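PDB 6BRM: putative metal-dependent isothiocyanate hydrolase SaxA from Pectobacterium carotovorum, which probably hydrolyses isothiocyanates, the toxic defence compounds of plants, at a two-zinc centre of the metallo-beta-lactamase type. Local coordinates for residues B[12-20]-B[151-161]; B[81-92]-B[101-109]. All coordinates share one frame; numbering follows the deposited sequence.

Contact 1 (12-20 with 151-161) joins the two large beta sheets to each other, whereas contact 2 (81-92 with 101-109) builds the edge of one of them, the sheet that also holds strands 10-15 and 18-22. Their centres lie 20 Å apart and their nearest atoms about 5 Å apart, without touching; in sequence, contact 2 falls between the two segments of contact 1. Neither contact supplies a zinc ligand, but each has one residue near the two-zinc centre. The side chain of Ile161 in contact 1 is about 11 Å from a zinc ion and about 8 Å from that of Asp164, which binds both zincs. In contact 2 the Gln90 side chain is about 4 Å from that of zinc ligand His67.

Contact 1: B[12-20]-B[151-161]; sequences VLQYAGKKF and FTHHDEKTIYI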
loop_
_atom_site.group_PDB
_atom_site.type_symbol
_atom_site.label_atom_id
_atom_site.label_comp_id
_atom_site.label_asym_id
_atom_site.label_seq_id
_atom_site.Cartn_x
_atom_site.Cartn_y
_atom_site.Cartn_z
ATOM N N VAL B 12 0.702 2.685 26.743
ATOM C CA VAL B 12 2.103 2.870 27.132
ATOM C C VAL B 12 2.836 1.539 27.012
ATOM O O VAL B 12 2.295 0.488 27.364
ATOM C CB VAL B 12 2.290 3.511 28.536
ATOM C CG1 VAL B 12 1.675 4.902 28.558
ATOM C CG2 VAL B 12 1.701 2.666 29.658
ATOM N N LEU B 13 4.063 1.611 26.500
ATOM C CA LEU B 13 4.849 0.443 26.111
ATOM C C LEU B 13 6.250 0.562 26.688
ATOM O O LEU B 13 7.043 1.384 26.219
ATOM C CB LEU B 13 4.911 0.361 24.581
ATOM C CG LEU B 13 5.854 -0.645 23.913
ATOM C CD1 LEU B 13 5.697 -2.044 24.495
ATOM C CD2 LEU B 13 5.618 -0.658 22.409
ATOM N N GLN B 14 6.545 -0.241 27.713
ATOM C CA GLN B 14 7.897 -0.327 28.264
ATOM C C GLN B 14 8.684 -1.382 27.480
ATOM O O GLN B 14 8.442 -2.581 27.629
ATOM C CB GLN B 14 7.869 -0.642 29.762
ATOM C CG GLN B 14 9.242 -0.531 30.427
ATOM C CD GLN B 14 9.204 -0.092 31.886
ATOM O OE1 GLN B 14 8.334 0.677 32.306
ATOM N NE2 GLN B 14 10.174 -0.562 32.661
ATOM N N TYR B 15 9.608 -0.920 26.635
ATOM C CA TYR B 15 10.327 -1.775 25.681
ATOM C C TYR B 15 11.825 -1.452 25.695
ATOM O O TYR B 15 12.222 -0.314 25.422
ATOM C CB TYR B 15 9.751 -1.564 24.273
ATOM C CG TYR B 15 10.149 -2.617 23.253
ATOM C CD1 TYR B 15 11.412 -2.605 22.659
ATOM C CD2 TYR B 15 9.254 -3.611 22.861
ATOM C CE1 TYR B 15 11.775 -3.561 21.723
ATOM C CE2 TYR B 15 9.613 -4.572 21.924
ATOM C CZ TYR B 15 10.876 -4.539 21.357
ATOM O OH TYR B 15 11.247 -5.482 20.431
ATOM N N ALA B 16 12.640 -2.460 26.018
ATOM C CA ALA B 16 14.108 -2.358 26.020
ATOM C C ALA B 16 14.641 -1.271 26.963
ATOM O O ALA B 16 15.551 -0.509 26.616
ATOM C CB ALA B 16 14.631 -2.159 24.598
ATOM N N GLY B 17 14.068 -1.222 28.164
ATOM C CA GLY B 17 14.437 -0.237 29.175
ATOM C C GLY B 17 14.004 1.190 28.887
ATOM O O GLY B 17 14.544 2.115 29.485
ATOM N N LYS B 18 13.029 1.366 27.989
ATOM C CA LYS B 18 12.511 2.688 27.599
ATOM C C LYS B 18 10.990 2.643 27.595
ATOM O O LYS B 18 10.412 1.616 27.244
ATOM C CB LYS B 18 12.996 3.084 26.200
ATOM C CG LYS B 18 14.506 3.092 26.013
ATOM C CD LYS B 18 15.194 4.154 26.863
ATOM C CE LYS B 18 16.697 4.208 26.612
ATOM N NZ LYS B 18 17.362 2.873 26.670
ATOM N N LYS B 19 10.355 3.752 27.982
ATOM C CA LYS B 19 8.892 3.876 27.990
ATOM C C LYS B 19 8.415 4.826 26.892
ATOM O O LYS B 19 8.999 5.892 26.693
ATOM C CB LYS B 19 8.409 4.401 29.339
ATOM C CG LYS B 19 8.572 3.424 30.490
ATOM C CD LYS B 19 7.833 3.904 31.734
ATOM C CE LYS B 19 6.336 3.635 31.647
ATOM N NZ LYS B 19 5.591 4.134 32.836
ATOM N N PHE B 20 7.350 4.430 26.195
ATOM C CA PHE B 20 6.718 5.253 25.163
ATOM C C PHE B 20 5.240 5.406 25.476
ATOM O O PHE B 20 4.651 4.539 26.120
ATOM C CB PHE B 20 6.854 4.600 23.784
ATOM C CG PHE B 20 8.255 4.202 23.437
ATOM C CD1 PHE B 20 9.192 5.163 23.070
ATOM C CD2 PHE B 20 8.645 2.872 23.483
ATOM C CE1 PHE B 20 10.492 4.804 22.750
ATOM C CE2 PHE B 20 9.944 2.504 23.165
ATOM C CZ PHE B 20 10.868 3.471 22.797
ATOM N N PHE B 151 8.574 -2.807 16.618
ATOM C CA PHE B 151 9.667 -2.607 17.572
ATOM C C PHE B 151 10.530 -3.863 17.605
ATOM O O PHE B 151 10.020 -4.955 17.840
ATOM C CB PHE B 151 9.120 -2.315 18.968
ATOM C CG PHE B 151 8.493 -0.960 19.105
ATOM C CD1 PHE B 151 7.157 -0.763 18.796
ATOM C CD2 PHE B 151 9.240 0.121 19.559
ATOM C CE1 PHE B 151 6.575 0.491 18.928
ATOM C CE2 PHE B 151 8.670 1.378 19.690
ATOM C CZ PHE B 151 7.333 1.564 19.374
ATOM N N THR B 152 11.834 -3.691 17.391
ATOM C CA THR B 152 12.785 -4.796 17.248
ATOM C C THR B 152 13.945 -4.577 18.217
ATOM O O THR B 152 14.453 -3.461 18.334
ATOM C CB THR B 152 13.249 -4.905 15.767
ATOM O OG1 THR B 152 12.391 -5.821 15.073
ATOM C CG2 THR B 152 14.689 -5.378 15.608
ATOM N N HIS B 153 14.337 -5.648 18.911
ATOM C CA HIS B 153 15.469 -5.649 19.854
ATOM C C HIS B 153 15.725 -7.087 20.316
ATOM O O HIS B 153 14.778 -7.850 20.494
ATOM C CB HIS B 153 15.163 -4.777 21.082
ATOM C CG HIS B 153 16.374 -4.374 21.871
ATOM N ND1 HIS B 153 17.078 -5.253 22.663
ATOM C CD2 HIS B 153 16.991 -3.178 22.004
ATOM C CE1 HIS B 153 18.086 -4.622 23.237
ATOM N NE2 HIS B 153 18.057 -3.361 22.851
ATOM N N HIS B 154 16.992 -7.463 20.490
ATOM C CA HIS B 154 17.346 -8.681 21.258
ATOM C C HIS B 154 16.963 -8.498 22.743
ATOM O O HIS B 154 16.650 -7.391 23.168
ATOM C CB HIS B 154 18.833 -9.056 21.085
ATOM C CG HIS B 154 19.805 -8.079 21.684
ATOM N ND1 HIS B 154 20.505 -8.347 22.842
ATOM C CD2 HIS B 154 20.217 -6.855 21.272
ATOM C CE1 HIS B 154 21.295 -7.324 23.125
ATOM N NE2 HIS B 154 21.138 -6.405 22.189
ATOM N N ASP B 155 16.944 -9.579 23.517
ATOM C CA ASP B 155 16.395 -9.557 24.902
ATOM C C ASP B 155 14.878 -9.278 24.987
ATOM O O ASP B 155 14.341 -9.163 26.093
ATOM C CB ASP B 155 17.114 -8.537 25.820
ATOM C CG ASP B 155 18.627 -8.563 25.689
ATOM O OD1 ASP B 155 19.179 -9.517 25.097
ATOM O OD2 ASP B 155 19.263 -7.614 26.196
ATOM N N GLU B 156 14.191 -9.191 23.845
ATOM C CA GLU B 156 12.805 -8.720 23.797
ATOM C C GLU B 156 12.117 -9.255 22.535
ATOM O O GLU B 156 12.723 -9.291 21.463
ATOM C CB GLU B 156 12.766 -7.184 23.815
ATOM C CG GLU B 156 11.494 -6.591 24.408
ATOM C CD GLU B 156 11.618 -6.227 25.882
ATOM O OE1 GLU B 156 11.017 -6.926 26.723
ATOM O OE2 GLU B 156 12.311 -5.238 26.205
ATOM N N LYS B 157 10.861 -9.675 22.666
ATOM C CA LYS B 157 10.083 -10.143 21.516
ATOM C C LYS B 157 9.722 -8.980 20.597
ATOM O O LYS B 157 9.721 -7.815 21.017
ATOM C CB LYS B 157 8.807 -10.859 21.969
ATOM C CG LYS B 157 9.059 -12.144 22.743
ATOM C CD LYS B 157 7.762 -12.882 23.025
ATOM C CE LYS B 157 8.012 -14.328 23.415
ATOM N NZ LYS B 157 6.731 -15.079 23.546
ATOM N N THR B 158 9.415 -9.310 19.346
ATOM C CA THR B 158 9.072 -8.322 18.328
ATOM C C THR B 158 7.584 -8.000 18.417
ATOM O O THR B 158 6.755 -8.913 18.409
ATOM C CB THR B 158 9.401 -8.853 16.915
ATOM O OG1 THR B 158 10.767 -9.292 16.873
ATOM C CG2 THR B 158 9.188 -7.774 15.857
ATOM N N ILE B 159 7.248 -6.710 18.487
ATOM C CA ILE B 159 5.842 -6.263 18.567
ATOM C C ILE B 159 5.516 -5.356 17.382
ATOM O O ILE B 159 6.330 -4.519 16.999
ATOM C CB ILE B 159 5.485 -5.565 19.915
ATOM C CG1 ILE B 159 4.034 -5.052 19.883
ATOM C CG2 ILE B 159 6.423 -4.410 20.220
ATOM C CD1 ILE B 159 3.427 -4.708 21.228
ATOM N N TYR B 160 4.316 -5.537 16.825
ATOM C CA TYR B 160 3.816 -4.749 15.695
ATOM C C TYR B 160 2.495 -4.075 16.062
ATOM O O TYR B 160 1.486 -4.750 16.227
ATOM C CB TYR B 160 3.632 -5.666 14.474
ATOM C CG TYR B 160 3.045 -5.033 13.216
ATOM C CD1 TYR B 160 3.269 -3.693 12.889
ATOM C CD2 TYR B 160 2.297 -5.801 12.328
ATOM C CE1 TYR B 160 2.743 -3.134 11.730
ATOM C CE2 TYR B 160 1.773 -5.252 11.166
ATOM C CZ TYR B 160 1.998 -3.919 10.872
ATOM O OH TYR B 160 1.473 -3.373 9.724
ATOM N N ILE B 161 2.515 -2.750 16.211
ATOM C CA ILE B 161 1.290 -1.958 16.329
ATOM C C ILE B 161 0.861 -1.566 14.916
ATOM O O ILE B 161 1.471 -0.688 14.306
ATOM C CB ILE B 161 1.486 -0.704 17.215
ATOM C CG1 ILE B 161 1.757 -1.116 18.676
ATOM C CG2 ILE B 161 0.269 0.223 17.135
ATOM C CD1 ILE B 161 3.200 -0.992 19.106
#
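Two beta hairpins, one from each central sheet of the metallo-beta-lactamase sandwich, meet face to face here, with Tyr15 wedged against Phe151, Glu156 and Ile159. Strands 10-15 and 18-22 are joined by a tight two-residue turn, Ala16 and Gly17, which puts Ala16 N within reach of Glu156. Tyr15 has CG anti to its own N (chi1 -165°), which sends the ring across to the other hairpin. Phe151 CB lies over one ring face, 3.8 Å from the centroid of the Tyr15 ring, and Glu156 CG covers the opposite face. The Tyr15 OH reaches two backbone carbonyls, 2.8 Å from Lys157 O and 2.9 Å from Phe151 O, so a tyrosine serves both the apolar interior and the polar backbone at its end. Glu156 bends at chi2 (96°) after passing the ring, and its OE2 accepts a hydrogen bond from Ala16 N (2.8 Å), met on the anti side but tilted 30° out of the carboxylate plane; OE1 bonds to the N terminus, Met1 N. Deeper in, Leu13 CD2 sits over the Phe151 ring at 4.0 Å from its centroid, while Phe20 completes an aromatic cluster, its CE2 3.9 Å from Phe151 CE2. Further packing comes from Ile121 of strand 120-124 against Phe151, from Leu119 against Tyr15, and from Ile182 and Val184 of strand 182-186, which lie beside Ile159. In the other sheet strand 2-7 flanks strand 10-15, and its Leu3 touches Ile159, so the contact lies between the two sheets.

Contact 2: B[81-92]-B[101-109]; sequences VPKDMLIYTQDE and QGFFNIRVL
Lys83 lays its aliphatic chain over the Phe103 ring, with CD almost exactly above the centre, 3.5 Å from the centroid. Bends at chi2 and chi4 fold the chain along the ring and past Gly102, whose lack of a side chain suits this close passage, and NZ ends in a hydrogen bond to Gln78 O. Val81 and Ile87 come in roughly perpendicular to Phe103. Beyond this corner, strands 87-89 and 106-108 run parallel, joined by alternating backbone bonds such as Arg107 N to Ile87 O (2.8 Å) and Leu109 N to Thr89 O (2.7 Å). Arg107 runs alongside the Tyr88 ring in the same direction, with ring and guanidinium planes 79° apart and Arg107 CD 3.7 Å from Tyr88 CE1; Leu109 packs across the tyrosine. Thr89 OG1 stands between its own N and carbonyl carbon (chi1 65°), from where it bonds to Arg107 O at 3.2 Å from above the carbonyl plane. Thr89 N meets the same oxygen almost end-on (2.8 Å), so two bonds grip that carbonyl. Asn105 ND2 holds Asp84 O at 2.7 Å, also from above the carbonyl plane. Thr89 thus adds a bond to the strand pairing, while Asn105 ties the Pro82-Met85 turn to the start of the neighbouring strand. The face with Ile87, Thr89, Ile106 and Val108 is mainly apolar and turned to helix 92-100, as expected of a beta-alpha-beta crossover; the other pairs the Tyr88 ring with the aliphatic part of Arg107.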
loop_
_atom_site.group_PDB
_atom_site.type_symbol
_atom_site.label_atom_id
_atom_site.label_comp_id
_atom_site.label_asym_id
_atom_site.label_seq_id
_atom_site.Cartn_x
_atom_site.Cartn_y
_atom_site.Cartn_z
ATOM N N VAL B 81 0.223 17.355 27.585
ATOM C CA VAL B 81 1.591 16.892 27.308
ATOM C C VAL B 81 2.504 18.123 27.203
ATOM O O VAL B 81 2.181 19.059 26.463
ATOM C CB VAL B 81 1.658 16.049 26.007
ATOM C CG1 VAL B 81 3.090 15.641 25.672
ATOM C CG2 VAL B 81 0.796 14.800 26.136
ATOM N N PRO B 82 3.641 18.131 27.937
ATOM C CA PRO B 82 4.499 19.316 27.936
ATOM C C PRO B 82 5.224 19.492 26.608
ATOM O O PRO B 82 5.553 18.505 25.952
ATOM C CB PRO B 82 5.486 19.039 29.070
ATOM C CG PRO B 82 5.579 17.561 29.121
ATOM C CD PRO B 82 4.225 17.041 28.743
ATOM N N LYS B 83 5.477 20.745 26.237
ATOM C CA LYS B 83 5.984 21.078 24.898
ATOM C C LYS B 83 7.433 20.640 24.645
ATOM O O LYS B 83 7.828 20.442 23.491
ATOM C CB LYS B 83 5.830 22.579 24.619
ATOM C CG LYS B 83 4.403 23.117 24.702
ATOM C CD LYS B 83 3.425 22.354 23.821
ATOM C CE LYS B 83 2.068 23.039 23.760
ATOM N NZ LYS B 83 1.334 22.964 25.055
ATOM N N ASP B 84 8.198 20.480 25.726
ATOM C CA ASP B 84 9.591 19.998 25.672
ATOM C C ASP B 84 9.737 18.460 25.616
ATOM O O ASP B 84 10.863 17.944 25.624
ATOM C CB ASP B 84 10.421 20.585 26.839
ATOM C CG ASP B 84 9.719 20.481 28.194
ATOM O OD1 ASP B 84 9.163 19.408 28.513
ATOM O OD2 ASP B 84 9.709 21.491 28.930
ATOM N N MET B 85 8.614 17.739 25.568
ATOM C CA MET B 85 8.612 16.285 25.366
ATOM C C MET B 85 9.063 15.938 23.948
ATOM O O MET B 85 8.731 16.645 22.991
ATOM C CB MET B 85 7.202 15.722 25.610
ATOM C CG MET B 85 7.031 14.218 25.414
ATOM S SD MET B 85 7.889 13.205 26.634
ATOM C CE MET B 85 6.892 13.539 28.088
ATOM N N LEU B 86 9.803 14.837 23.827
ATOM C CA LEU B 86 10.232 14.314 22.531
ATOM C C LEU B 86 9.060 13.621 21.819
ATOM O O LEU B 86 8.597 12.568 22.267
ATOM C CB LEU B 86 11.398 13.331 22.713
ATOM C CG LEU B 86 11.971 12.632 21.471
ATOM C CD1 LEU B 86 12.396 13.623 20.394
ATOM C CD2 LEU B 86 13.142 11.750 21.872
ATOM N N ILE B 87 8.594 14.209 20.716
ATOM C CA ILE B 87 7.490 13.647 19.933
ATOM C C ILE B 87 8.021 13.026 18.642
ATOM O O ILE B 87 8.733 13.682 17.883
ATOM C CB ILE B 87 6.435 14.715 19.550
ATOM C CG1 ILE B 87 6.106 15.652 20.725
ATOM C CG2 ILE B 87 5.168 14.045 19.031
ATOM C CD1 ILE B 87 5.553 14.968 21.959
ATOM N N TYR B 88 7.652 11.768 18.403
ATOM C CA TYR B 88 7.970 11.054 17.168
ATOM C C TYR B 88 6.743 11.064 16.252
ATOM O O TYR B 88 5.704 10.500 16.608
ATOM C CB TYR B 88 8.375 9.604 17.477
ATOM C CG TYR B 88 9.824 9.422 17.911
ATOM C CD1 TYR B 88 10.876 9.694 17.034
ATOM C CD2 TYR B 88 10.143 8.955 19.190
ATOM C CE1 TYR B 88 12.198 9.523 17.417
ATOM C CE2 TYR B 88 11.466 8.779 19.582
ATOM C CZ TYR B 88 12.489 9.063 18.691
ATOM O OH TYR B 88 13.800 8.896 19.067
ATOM N N THR B 89 6.862 11.696 15.080
ATOM C CA THR B 89 5.762 11.770 14.109
ATOM C C THR B 89 5.992 10.895 12.878
ATOM O O THR B 89 7.105 10.451 12.601
ATOM C CB THR B 89 5.506 13.212 13.638
ATOM O OG1 THR B 89 6.644 13.700 12.917
ATOM C CG2 THR B 89 5.214 14.121 14.824
ATOM N N GLN B 90 4.904 10.682 12.147
ATOM C CA GLN B 90 4.852 9.832 10.954
ATOM C C GLN B 90 5.556 10.450 9.741
ATOM O O GLN B 90 6.266 9.749 9.017
ATOM C CB GLN B 90 3.376 9.566 10.622
ATOM C CG GLN B 90 3.072 8.900 9.286
ATOM C CD GLN B 90 1.578 8.802 9.017
ATOM O OE1 GLN B 90 1.114 7.836 8.416
ATOM N NE2 GLN B 90 0.819 9.801 9.460
ATOM N N ASP B 91 5.330 11.744 9.509
ATOM C CA ASP B 91 5.870 12.441 8.330
ATOM C C ASP B 91 6.001 13.953 8.566
ATOM O O ASP B 91 5.691 14.441 9.658
ATOM C CB ASP B 91 5.020 12.116 7.082
ATOM C CG ASP B 91 3.542 12.500 7.231
ATOM O OD1 ASP B 91 3.188 13.312 8.116
ATOM O OD2 ASP B 91 2.725 11.981 6.438
ATOM N N GLU B 92 6.469 14.681 7.549
ATOM C CA GLU B 92 6.728 16.125 7.667
ATOM C C GLU B 92 5.504 16.987 7.983
ATOM O O GLU B 92 5.615 17.927 8.771
ATOM C CB GLU B 92 7.416 16.666 6.399
ATOM C CG GLU B 92 8.891 16.291 6.267
ATOM C CD GLU B 92 9.804 17.008 7.256
ATOM O OE1 GLU B 92 10.816 16.401 7.669
ATOM O OE2 GLU B 92 9.523 18.170 7.624
ATOM N N GLN B 101 1.561 23.833 17.035
ATOM C CA GLN B 101 0.747 23.768 18.253
ATOM C C GLN B 101 1.549 23.973 19.551
ATOM O O GLN B 101 1.063 23.621 20.631
ATOM C CB GLN B 101 0.007 22.425 18.301
ATOM C CG GLN B 101 -1.015 22.247 17.188
ATOM C CD GLN B 101 -1.720 20.899 17.210
ATOM O OE1 GLN B 101 -2.744 20.723 16.550
ATOM N NE2 GLN B 101 -1.184 19.948 17.967
ATOM N N GLY B 102 2.759 24.537 19.455
ATOM C CA GLY B 102 3.572 24.884 20.631
ATOM C C GLY B 102 4.756 23.975 20.926
ATOM O O GLY B 102 5.657 24.362 21.671
ATOM N N PHE B 103 4.765 22.773 20.351
ATOM C CA PHE B 103 5.828 21.793 20.601
ATOM C C PHE B 103 7.082 22.158 19.802
ATOM O O PHE B 103 6.978 22.728 18.711
ATOM C CB PHE B 103 5.356 20.379 20.242
ATOM C CG PHE B 103 4.247 19.865 21.124
ATOM C CD1 PHE B 103 2.913 20.164 20.852
ATOM C CD2 PHE B 103 4.533 19.067 22.229
ATOM C CE1 PHE B 103 1.893 19.687 21.668
ATOM C CE2 PHE B 103 3.517 18.588 23.049
ATOM C CZ PHE B 103 2.195 18.898 22.769
ATOM N N PHE B 104 8.259 21.859 20.358
ATOM C CA PHE B 104 9.541 22.146 19.675
ATOM C C PHE B 104 10.605 21.022 19.640
ATOM O O PHE B 104 11.595 21.160 18.916
ATOM C CB PHE B 104 10.152 23.466 20.192
ATOM C CG PHE B 104 10.152 23.609 21.692
ATOM C CD1 PHE B 104 11.051 22.891 22.475
ATOM C CD2 PHE B 104 9.271 24.488 22.324
ATOM C CE1 PHE B 104 11.063 23.029 23.857
ATOM C CE2 PHE B 104 9.279 24.629 23.707
ATOM C CZ PHE B 104 10.177 23.898 24.474
ATOM N N ASN B 105 10.408 19.927 20.386
ATOM C CA ASN B 105 11.320 18.768 20.356
ATOM C C ASN B 105 10.660 17.620 19.585
ATOM O O ASN B 105 10.138 16.673 20.173
ATOM C CB ASN B 105 11.693 18.336 21.782
ATOM C CG ASN B 105 12.497 19.392 22.536
ATOM O OD1 ASN B 105 13.246 20.181 21.946
ATOM N ND2 ASN B 105 12.363 19.393 23.859
ATOM N N ILE B 106 10.699 17.723 18.256
ATOM C CA ILE B 106 9.956 16.844 17.347
ATOM C C ILE B 106 10.918 16.105 16.414
ATOM O O ILE B 106 11.931 16.659 15.992
ATOM C CB ILE B 106 8.955 17.673 16.507
ATOM C CG1 ILE B 106 7.930 18.357 17.418
ATOM C CG2 ILE B 106 8.219 16.813 15.480
ATOM C CD1 ILE B 106 7.393 19.646 16.851
ATOM N N ARG B 107 10.590 14.853 16.106
ATOM C CA ARG B 107 11.347 14.033 15.157
ATOM C C ARG B 107 10.385 13.294 14.234
ATOM O O ARG B 107 9.284 12.923 14.642
ATOM C CB ARG B 107 12.219 13.013 15.894
ATOM C CG ARG B 107 13.482 13.580 16.519
ATOM C CD ARG B 107 14.379 12.450 17.003
ATOM N NE ARG B 107 15.543 12.924 17.755
ATOM C CZ ARG B 107 16.493 12.136 18.264
ATOM N NH1 ARG B 107 17.512 12.676 18.933
ATOM N NH2 ARG B 107 16.440 10.812 18.112
ATOM N N VAL B 108 10.817 13.080 12.993
ATOM C CA VAL B 108 10.037 12.359 11.991
ATOM C C VAL B 108 10.598 10.949 11.885
ATOM O O VAL B 108 11.804 10.775 11.718
ATOM C CB VAL B 108 10.122 13.037 10.605
ATOM C CG1 VAL B 108 9.262 12.296 9.582
ATOM C CG2 VAL B 108 9.713 14.503 10.702
ATOM N N LEU B 109 9.723 9.950 11.994
ATOM C CA LEU B 109 10.120 8.556 11.820
ATOM C C LEU B 109 10.453 8.302 10.358
ATOM O O LEU B 109 9.629 8.546 9.477
ATOM C CB LEU B 109 9.016 7.579 12.273
ATOM C CG LEU B 109 9.152 6.862 13.623
ATOM C CD1 LEU B 109 9.701 7.774 14.703
ATOM C CD2 LEU B 109 7.812 6.271 14.049
#